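Local coordinates for protein endo-1,4-beta-xylanase C (Paenibacillus barcinonensis, PDB 4XUR) that hydrolyses internal beta-1,4-xylosidic linkages in xylan and is seen here as its xylan-binding CBM22-2 module, holding xylotetraose, at residues E65-L70 with I130-E135; I78-M83 with A111-T116. One frame throughout, in Å; residues are numbered along the deposited sequence.

Contact 1. Residues E65-L70 with I130-E135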
ATOM      1  N   GLU A  65       1.079   5.859   7.169  1.00  6.39           N
ATOM      2  CA  GLU A  65       2.285   6.082   7.996  1.00  6.34           C
ATOM      3  C   GLU A  65       2.363   4.933   9.025  1.00  6.00           C
ATOM      4  O   GLU A  65       1.403   4.733   9.818  1.00  6.05           O
ATOM      5  CB  GLU A  65       2.216   7.428   8.702  1.00  6.86           C
ATOM      6  CG  GLU A  65       3.365   7.672   9.670  1.00  7.15           C
ATOM      7  CD  GLU A  65       4.705   7.822   9.020  1.00  6.98           C
ATOM      8  OE1 GLU A  65       4.892   8.841   8.321  1.00  6.71           O
ATOM      9  OE2 GLU A  65       5.620   6.950   9.199  1.00  7.18           O
ATOM     10  N   VAL A  66       3.482   4.229   9.055  1.00  5.64           N
ATOM     11  CA  VAL A  66       3.631   3.156  10.066  1.00  5.63           C
ATOM     12  C   VAL A  66       4.847   3.247  11.016  1.00  5.91           C
ATOM     13  O   VAL A  66       4.980   2.408  11.892  1.00  5.82           O
ATOM     14  CB  VAL A  66       3.604   1.766   9.419  1.00  5.94           C
ATOM     15  CG1 VAL A  66       2.210   1.528   8.721  1.00  6.04           C
ATOM     16  CG2 VAL A  66       4.796   1.560   8.508  1.00  6.18           C
ATOM     17  N   LEU A  67       5.718   4.196  10.793  1.00  5.44           N
ATOM     18  CA  LEU A  67       6.920   4.386  11.663  1.00  5.75           C
ATOM     19  C   LEU A  67       6.547   4.358  13.173  1.00  5.31           C
ATOM     20  O   LEU A  67       7.183   3.642  13.909  1.00  5.60           O
ATOM     21  CB  LEU A  67       7.664   5.623  11.354  1.00  5.88           C
ATOM     22  CG  LEU A  67       9.056   5.665  12.009  1.00  5.85           C
ATOM     23  CD1 LEU A  67       9.916   4.421  11.688  1.00  5.85           C
ATOM     24  CD2 LEU A  67       9.787   6.902  11.519  1.00  6.28           C
ATOM     25  N   PRO A  68       5.484   5.086  13.592  1.00  5.94           N
ATOM     26  CA  PRO A  68       5.170   5.092  15.032  1.00  6.02           C
ATOM     27  C   PRO A  68       4.864   3.770  15.665  1.00  6.38           C
ATOM     28  O   PRO A  68       4.999   3.623  16.881  1.00  6.48           O
ATOM     29  CB  PRO A  68       3.924   6.033  15.092  1.00  5.72           C
ATOM     30  CG  PRO A  68       3.987   6.837  13.814  1.00  6.38           C
ATOM     31  CD  PRO A  68       4.442   5.813  12.837  1.00  6.33           C
ATOM     32  N   TYR A  69       4.453   2.763  14.880  1.00  5.93           N
ATOM     33  CA  TYR A  69       4.161   1.418  15.345  1.00  6.67           C
ATOM     34  C   TYR A  69       5.443   0.569  15.575  1.00  5.88           C
ATOM     35  O   TYR A  69       5.365  -0.549  16.126  1.00  6.20           O
ATOM     36  CB  TYR A  69       3.261   0.700  14.387  1.00  6.76           C
ATOM     37  CG  TYR A  69       1.885   1.318  14.233  1.00  6.58           C
ATOM     38  CD1 TYR A  69       0.863   1.027  15.148  1.00  7.33           C
ATOM     39  CD2 TYR A  69       1.560   2.124  13.165  1.00  7.71           C
ATOM     40  CE1 TYR A  69      -0.416   1.594  14.983  1.00  8.17           C
ATOM     41  CE2 TYR A  69       0.286   2.700  13.002  1.00  8.55           C
ATOM     42  CZ  TYR A  69      -0.690   2.415  13.923  1.00  8.69           C
ATOM     43  OH  TYR A  69      -1.966   2.960  13.678  1.00  9.19           O
ATOM     44  N   LEU A  70       6.548   1.016  15.048  1.00  6.01           N
ATOM     45  CA  LEU A  70       7.751   0.173  14.904  1.00  6.59           C
ATOM     46  C   LEU A  70       8.948   0.715  15.686  1.00  7.13           C
ATOM     47  O   LEU A  70       9.015   1.890  16.022  1.00  6.19           O
ATOM     48  CB  LEU A  70       8.122   0.040  13.427  1.00  6.51           C
ATOM     49  CG  LEU A  70       6.966  -0.296  12.428  1.00  7.04           C
ATOM     50  CD1 LEU A  70       7.475  -0.368  10.993  1.00  7.67           C
ATOM     51  CD2 LEU A  70       6.300  -1.573  12.849  1.00  7.76           C
ATOM     52  N   ILE A 130      10.716  -6.310   5.961  1.00  8.06           N
ATOM     53  CA  ILE A 130      11.412  -5.025   5.675  1.00  9.05           C
ATOM     54  C   ILE A 130      12.264  -4.601   6.878  1.00  8.62           C
ATOM     55  O   ILE A 130      12.009  -4.990   8.029  1.00  9.80           O
ATOM     56  CB  ILE A 130      10.420  -3.915   5.347  1.00  9.85           C
ATOM     57  CG1 ILE A 130       9.505  -3.591   6.521  1.00 10.96           C
ATOM     58  CG2 ILE A 130       9.643  -4.273   4.120  1.00  9.80           C
ATOM     59  CD1 ILE A 130       9.284  -2.111   6.752  1.00 11.55           C
ATOM     60  N   ILE A 131      13.258  -3.759   6.582  1.00  8.25           N
ATOM     61  CA  ILE A 131      14.140  -3.192   7.587  1.00  8.35           C
ATOM     62  C   ILE A 131      13.597  -1.773   7.871  1.00  7.38           C
ATOM     63  O   ILE A 131      13.308  -0.979   6.955  1.00  8.31           O
ATOM     64  CB  ILE A 131      15.603  -3.163   6.992  1.00  8.16           C
ATOM     65  CG1 ILE A 131      16.159  -4.556   7.023  1.00  8.34           C
ATOM     66  CG2 ILE A 131      16.515  -2.170   7.738  1.00  9.05           C
ATOM     67  CD1 ILE A 131      17.217  -4.805   5.998  1.00  8.55           C
ATOM     68  N   VAL A 132      13.507  -1.454   9.154  1.00  7.83           N
ATOM     69  CA  VAL A 132      13.202  -0.118   9.609  1.00  7.81           C
ATOM     70  C   VAL A 132      14.575   0.526   9.851  1.00  7.30           C
ATOM     71  O   VAL A 132      15.308   0.013  10.721  1.00  7.22           O
ATOM     72  CB  VAL A 132      12.361  -0.175  10.924  1.00  8.38           C
ATOM     73  CG1 VAL A 132      11.886   1.171  11.322  1.00  8.71           C
ATOM     74  CG2 VAL A 132      11.123  -1.058  10.691  1.00  8.49           C
ATOM     75  N   PRO A 133      14.906   1.590   9.129  1.00  7.16           N
ATOM     76  CA  PRO A 133      16.245   2.228   9.359  1.00  6.88           C
ATOM     77  C   PRO A 133      16.460   2.703  10.802  1.00  6.71           C
ATOM     78  O   PRO A 133      15.463   3.036  11.491  1.00  7.19           O
ATOM     79  CB  PRO A 133      16.245   3.384   8.407  1.00  7.60           C
ATOM     80  CG  PRO A 133      15.265   3.031   7.327  1.00  7.54           C
ATOM     81  CD  PRO A 133      14.199   2.260   8.061  1.00  7.52           C
ATOM     82  N   ALA A 134      17.737   2.766  11.224  1.00  6.86           N
ATOM     83  CA  ALA A 134      18.083   3.080  12.639  1.00  6.60           C
ATOM     84  C   ALA A 134      17.896   4.590  12.905  1.00  6.50           C
ATOM     85  O   ALA A 134      17.816   5.406  11.993  1.00  6.53           O
ATOM     86  CB  ALA A 134      19.476   2.628  12.957  1.00  7.21           C
ATOM     87  N   GLU A 135      17.815   4.939  14.202  1.00  6.98           N
ATOM     88  CA  GLU A 135      17.622   6.330  14.632  1.00  7.59           C
ATOM     89  C   GLU A 135      18.613   7.277  14.018  1.00  7.72           C
ATOM     90  O   GLU A 135      18.263   8.365  13.557  1.00  7.53           O
ATOM     91  CB  GLU A 135      17.678   6.334  16.189  1.00  8.26           C
ATOM     92  CG  GLU A 135      17.694   7.734  16.807  1.00  8.49           C
ATOM     93  CD  GLU A 135      16.488   8.552  16.531  1.00  9.06           C
ATOM     94  OE1 GLU A 135      16.704   9.751  16.221  1.00  9.45           O
ATOM     95  OE2 GLU A 135      15.357   8.015  16.605  1.00  9.60           O
TER
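Val132 offers one methyl to each of two leucines of the 65-70 segment, and these two approaches make up the apolar contact. Its CG1 lies 3.8 Å from Leu67 CD1, and its CG2 lies 3.7 Å from Leu70 CD1. The split follows from the torsion at Val132, which sets CG1 opposite the backbone N (chi1 -173°) and CG2 beside it, so that each branch serves a different leucine. Leu70 directs its CB toward the 130-135 segment, whereas the first bond of the Leu67 side chain runs past that segment and only its end comes near enough to reach Val132. The main chains stay well apart, with 7.6 Å between the CA atoms of Leu70 and Val132, and no hydrogen bond spans them. Beneath the leucines the chain is wound into a short 3-10 segment, held by Tyr69 N to Val66 O and by Leu70 N to Leu67 O at 2.9 Å. Its start is tied down by Glu65, whose OE2 accepts a hydrogen bond from Leu67 N through its anti lone pair at 3.2 Å (148° at the hydrogen). The same carboxylate also takes the backbone N-H of Leu142 and forms a salt bridge with Arg143. The tight part is where Val132 meets the two leucines: Leu67 and Val132 are buried, Leu70 partly exposed. Away from it, Pro68 and Tyr69 on one segment and Glu135 on the other are exposed; Tyr69 meets Phe16 edge-to-face, and Glu135 forms a salt bridge with Lys72. Strand 63-65 belongs to the four-stranded antiparallel sheet and strand 124-131 to the other one, and the leucines appear to cover the interior between them near an end of the sandwich, an arrangement characteristic of the beta-sandwich fold of CBM22 modules.

Contact 2. Residues I78-M83 with A111-T116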
ATOM      1  N   ILE A  78       5.777  -7.431   6.824  1.00 10.21           N
ATOM      2  CA  ILE A  78       4.563  -6.767   6.344  1.00 10.47           C
ATOM      3  C   ILE A  78       3.849  -7.632   5.337  1.00 10.97           C
ATOM      4  O   ILE A  78       4.455  -8.173   4.380  1.00 10.02           O
ATOM      5  CB  ILE A  78       4.839  -5.399   5.706  1.00 11.16           C
ATOM      6  CG1 ILE A  78       5.576  -4.517   6.673  1.00 12.65           C
ATOM      7  CG2 ILE A  78       3.531  -4.767   5.260  1.00 11.92           C
ATOM      8  CD1 ILE A  78       5.561  -3.017   6.317  1.00 13.04           C
ATOM      9  N   SER A  79       2.558  -7.688   5.498  1.00 11.45           N
ATOM     10  CA  SER A  79       1.663  -8.354   4.500  1.00 11.00           C
ATOM     11  C   SER A  79       0.357  -7.637   4.300  1.00 11.66           C
ATOM     12  O   SER A  79      -0.083  -6.839   5.113  1.00 11.54           O
ATOM     13  CB  SER A  79       1.373  -9.766   4.957  1.00 11.76           C
ATOM     14  OG  SER A  79       0.646  -9.768   6.208  1.00 11.75           O
ATOM     15  N   PHE A  80      -0.272  -7.922   3.136  1.00 11.56           N
ATOM     16  CA  PHE A  80      -1.630  -7.443   2.835  1.00 11.14           C
ATOM     17  C   PHE A  80      -2.199  -8.215   1.673  1.00 11.43           C
ATOM     18  O   PHE A  80      -1.466  -8.822   0.948  1.00 11.70           O
ATOM     19  CB  PHE A  80      -1.695  -5.930   2.567  1.00  9.78           C
ATOM     20  CG  PHE A  80      -1.064  -5.449   1.285  1.00 11.38           C
ATOM     21  CD1 PHE A  80       0.274  -5.029   1.257  1.00 10.61           C
ATOM     22  CD2 PHE A  80      -1.833  -5.278   0.115  1.00 10.70           C
ATOM     23  CE1 PHE A  80       0.832  -4.478   0.095  1.00 10.80           C
ATOM     24  CE2 PHE A  80      -1.278  -4.764  -1.041  1.00 11.03           C
ATOM     25  CZ  PHE A  80       0.051  -4.359  -1.043  1.00 10.64           C
ATOM     26  N   TRP A  81      -3.531  -8.146   1.530  1.00 11.44           N
ATOM     27  CA  TRP A  81      -4.260  -8.787   0.413  1.00 11.86           C
ATOM     28  C   TRP A  81      -4.767  -7.763  -0.500  1.00 11.74           C
ATOM     29  O   TRP A  81      -5.223  -6.694  -0.061  1.00 12.38           O
ATOM     30  CB  TRP A  81      -5.400  -9.616   0.957  1.00 10.81           C
ATOM     31  CG  TRP A  81      -4.921 -10.811   1.774  1.00 11.92           C
ATOM     32  CD1 TRP A  81      -4.508 -10.796   3.060  1.00 12.90           C
ATOM     33  CD2 TRP A  81      -4.877 -12.178   1.355  1.00 13.74           C
ATOM     34  NE1 TRP A  81      -4.120 -12.036   3.461  1.00 13.47           N
ATOM     35  CE2 TRP A  81      -4.316 -12.912   2.428  1.00 13.98           C
ATOM     36  CE3 TRP A  81      -5.131 -12.824   0.160  1.00 13.38           C
ATOM     37  CZ2 TRP A  81      -4.136 -14.295   2.362  1.00 14.62           C
ATOM     38  CZ3 TRP A  81      -4.940 -14.201   0.102  1.00 14.43           C
ATOM     39  CH2 TRP A  81      -4.414 -14.902   1.173  1.00 12.93           C
ATOM     40  N   ALA A  82      -4.706  -8.045  -1.796  1.00 12.16           N
ATOM     41  CA  ALA A  82      -5.132  -7.082  -2.816  1.00 12.61           C
ATOM     42  C   ALA A  82      -5.965  -7.786  -3.850  1.00 13.25           C
ATOM     43  O   ALA A  82      -5.790  -9.017  -4.057  1.00 13.35           O
ATOM     44  CB  ALA A  82      -3.937  -6.402  -3.459  1.00 12.23           C
ATOM     45  N   MET A  83      -6.865  -7.021  -4.479  1.00 13.36           N
ATOM     46  CA  MET A  83      -7.776  -7.522  -5.552  1.00 14.56           C
ATOM     47  C   MET A  83      -8.143  -6.385  -6.493  1.00 15.08           C
ATOM     48  O   MET A  83      -8.271  -5.244  -6.078  1.00 13.87           O
ATOM     49  CB  MET A  83      -8.998  -8.198  -4.929  1.00 14.54           C
ATOM     50  CG  MET A  83      -9.932  -8.921  -5.931  1.00 16.42           C
ATOM     51  SD  MET A  83     -11.175  -7.825  -6.648  1.00 17.06           S
ATOM     52  CE  MET A  83     -12.332  -7.777  -5.292  1.00 18.59           C
ATOM     53  N   ALA A 111      10.841   2.654  -2.162  1.00 10.19           N
ATOM     54  CA  ALA A 111      11.368   1.288  -2.387  1.00 11.52           C
ATOM     55  C   ALA A 111      10.228   0.311  -2.437  1.00 12.68           C
ATOM     56  O   ALA A 111       9.352   0.345  -1.599  1.00 13.31           O
ATOM     57  CB  ALA A 111      12.249   0.925  -1.274  1.00 11.47           C
ATOM     58  N   MET A 112      10.254  -0.578  -3.448  1.00 14.08           N
ATOM     59  CA  MET A 112       9.378  -1.742  -3.488  1.00 14.39           C
ATOM     60  C   MET A 112       9.930  -2.852  -2.607  1.00 14.17           C
ATOM     61  O   MET A 112      11.064  -3.282  -2.805  1.00 14.92           O
ATOM     62  CB  MET A 112       9.267  -2.271  -4.929  1.00 17.73           C
ATOM     63  CG  MET A 112       8.112  -3.220  -5.173  1.00 19.75           C
ATOM     64  SD  MET A 112       8.426  -4.256  -6.622  1.00 26.25           S
ATOM     65  CE  MET A 112       8.804  -3.014  -7.823  1.00 25.46           C
ATOM     66  N   PHE A 113       9.112  -3.349  -1.705  1.00 12.66           N
ATOM     67  CA  PHE A 113       9.427  -4.468  -0.898  1.00 13.05           C
ATOM     68  C   PHE A 113       8.802  -5.787  -1.370  1.00 13.35           C
ATOM     69  O   PHE A 113       9.300  -6.902  -0.970  1.00 12.72           O
ATOM     70  CB  PHE A 113       9.082  -4.188   0.597  1.00 12.26           C
ATOM     71  CG  PHE A 113       7.600  -4.086   0.889  1.00 12.08           C
ATOM     72  CD1 PHE A 113       6.815  -5.226   1.065  1.00 11.29           C
ATOM     73  CD2 PHE A 113       7.009  -2.847   1.011  1.00 10.98           C
ATOM     74  CE1 PHE A 113       5.454  -5.101   1.362  1.00 12.04           C
ATOM     75  CE2 PHE A 113       5.657  -2.721   1.323  1.00 11.22           C
ATOM     76  CZ  PHE A 113       4.893  -3.843   1.524  1.00 11.80           C
ATOM     77  N   ALA A 114       7.787  -5.743  -2.204  1.00 12.79           N
ATOM     78  CA  ALA A 114       7.204  -6.944  -2.731  1.00 13.12           C
ATOM     79  C   ALA A 114       6.267  -6.652  -3.914  1.00 15.34           C
ATOM     80  O   ALA A 114       5.788  -5.535  -4.068  1.00 14.02           O
ATOM     81  CB  ALA A 114       6.430  -7.687  -1.646  1.00 13.52           C
ATOM     82  N   SER A 115       6.023  -7.706  -4.702  1.00 16.99           N
ATOM     83  CA  SER A 115       5.265  -7.658  -5.949  1.00 19.14           C
ATOM     84  C   SER A 115       4.674  -9.010  -6.221  1.00 21.61           C
ATOM     85  O   SER A 115       5.375 -10.002  -6.034  1.00 22.02           O
ATOM     86  CB  SER A 115       6.199  -7.323  -7.087  1.00 20.27           C
ATOM     87  OG  SER A 115       5.532  -7.376  -8.359  1.00 25.09           O
ATOM     88  N   THR A 116       3.393  -9.074  -6.653  1.00 21.21           N
ATOM     89  CA  THR A 116       2.770 -10.306  -7.105  1.00 22.52           C
ATOM     90  C   THR A 116       1.882  -9.998  -8.321  1.00 20.84           C
ATOM     91  O   THR A 116       1.439  -8.857  -8.493  1.00 19.22           O
ATOM     92  CB  THR A 116       1.935 -11.022  -6.029  1.00 22.10           C
ATOM     93  OG1 THR A 116       0.699 -10.328  -5.810  1.00 23.84           O
ATOM     94  CG2 THR A 116       2.633 -11.114  -4.716  1.00 24.39           C
TER
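A classic beta bulge carries the aromatic ring that bridges to Ile78: Phe113 and Ala114 both face Gly95 on the neighbouring strand 90-101. The kink shows in the backbone of Phe113, whose psi of -18° departs from the extended values of the residues around it. Its CG sits between the backbone N and the carbonyl carbon (chi1 69°), and the ring extends from there toward the 78-83 strand of the opposite sheet. The leading atom is CZ, which comes to 4.1 Å from CG2 of Ile78; the two side chains cross at about a right angle. CZ also meets Phe80, 4.4 Å from CE1 and close to the plane of that ring at its edge. The methyl and the Phe80 carbon both approach the Phe113 ring obliquely, without a stack between the two phenylalanines. From the 78-83 strand, Ile78 points its CB at the 111-116 segment, while Phe80 leaves its backbone in another direction and only the end of its ring draws near. The main chains remain far apart, 9.0 Å between the CA atoms of Ile78 and Phe113, a spacing that side chains alone bridge. Neighbouring strands complete the surroundings: Phe113 also rests on Leu97 of its own sheet, Ile78 on Ile171, and Met144 touches both Ile78 and Phe80. The latter two are buried, and Phe113 is partly exposed. The contact thus joins the two sheets of the sandwich across its core, with the inward ring on the sheet that also carries Tyr110 and Tyr145 of the xylan pocket. With no hydrogen bond or charge pair across it, cohesion here probably rests on dispersion and the burial of carbon surface, with no directional bond fixing how the ring meets its neighbours.

Contact 2 lies about 7 Å from the centre of the chain and contact 1 about 15 Å, with 17 Å between their centres; Ile130 joins them. Its CG2 packs 3.6 Å from CB of Phe113, and its CD1 lies 3.9 Å from CD1 of Ile78, so the strand that leads into contact 1 borders both sides of contact 2. Strands 75-83 and 124-131 are neighbours in one sheet, and along the chain contact 2 is nested inside the loop closed by contact 1. In contact 2 the Phe113 side chain is about 10 Å from a bound xylose unit and the Phe80 side chain about 11 Å from the calcium ion, so neither touches its ligand.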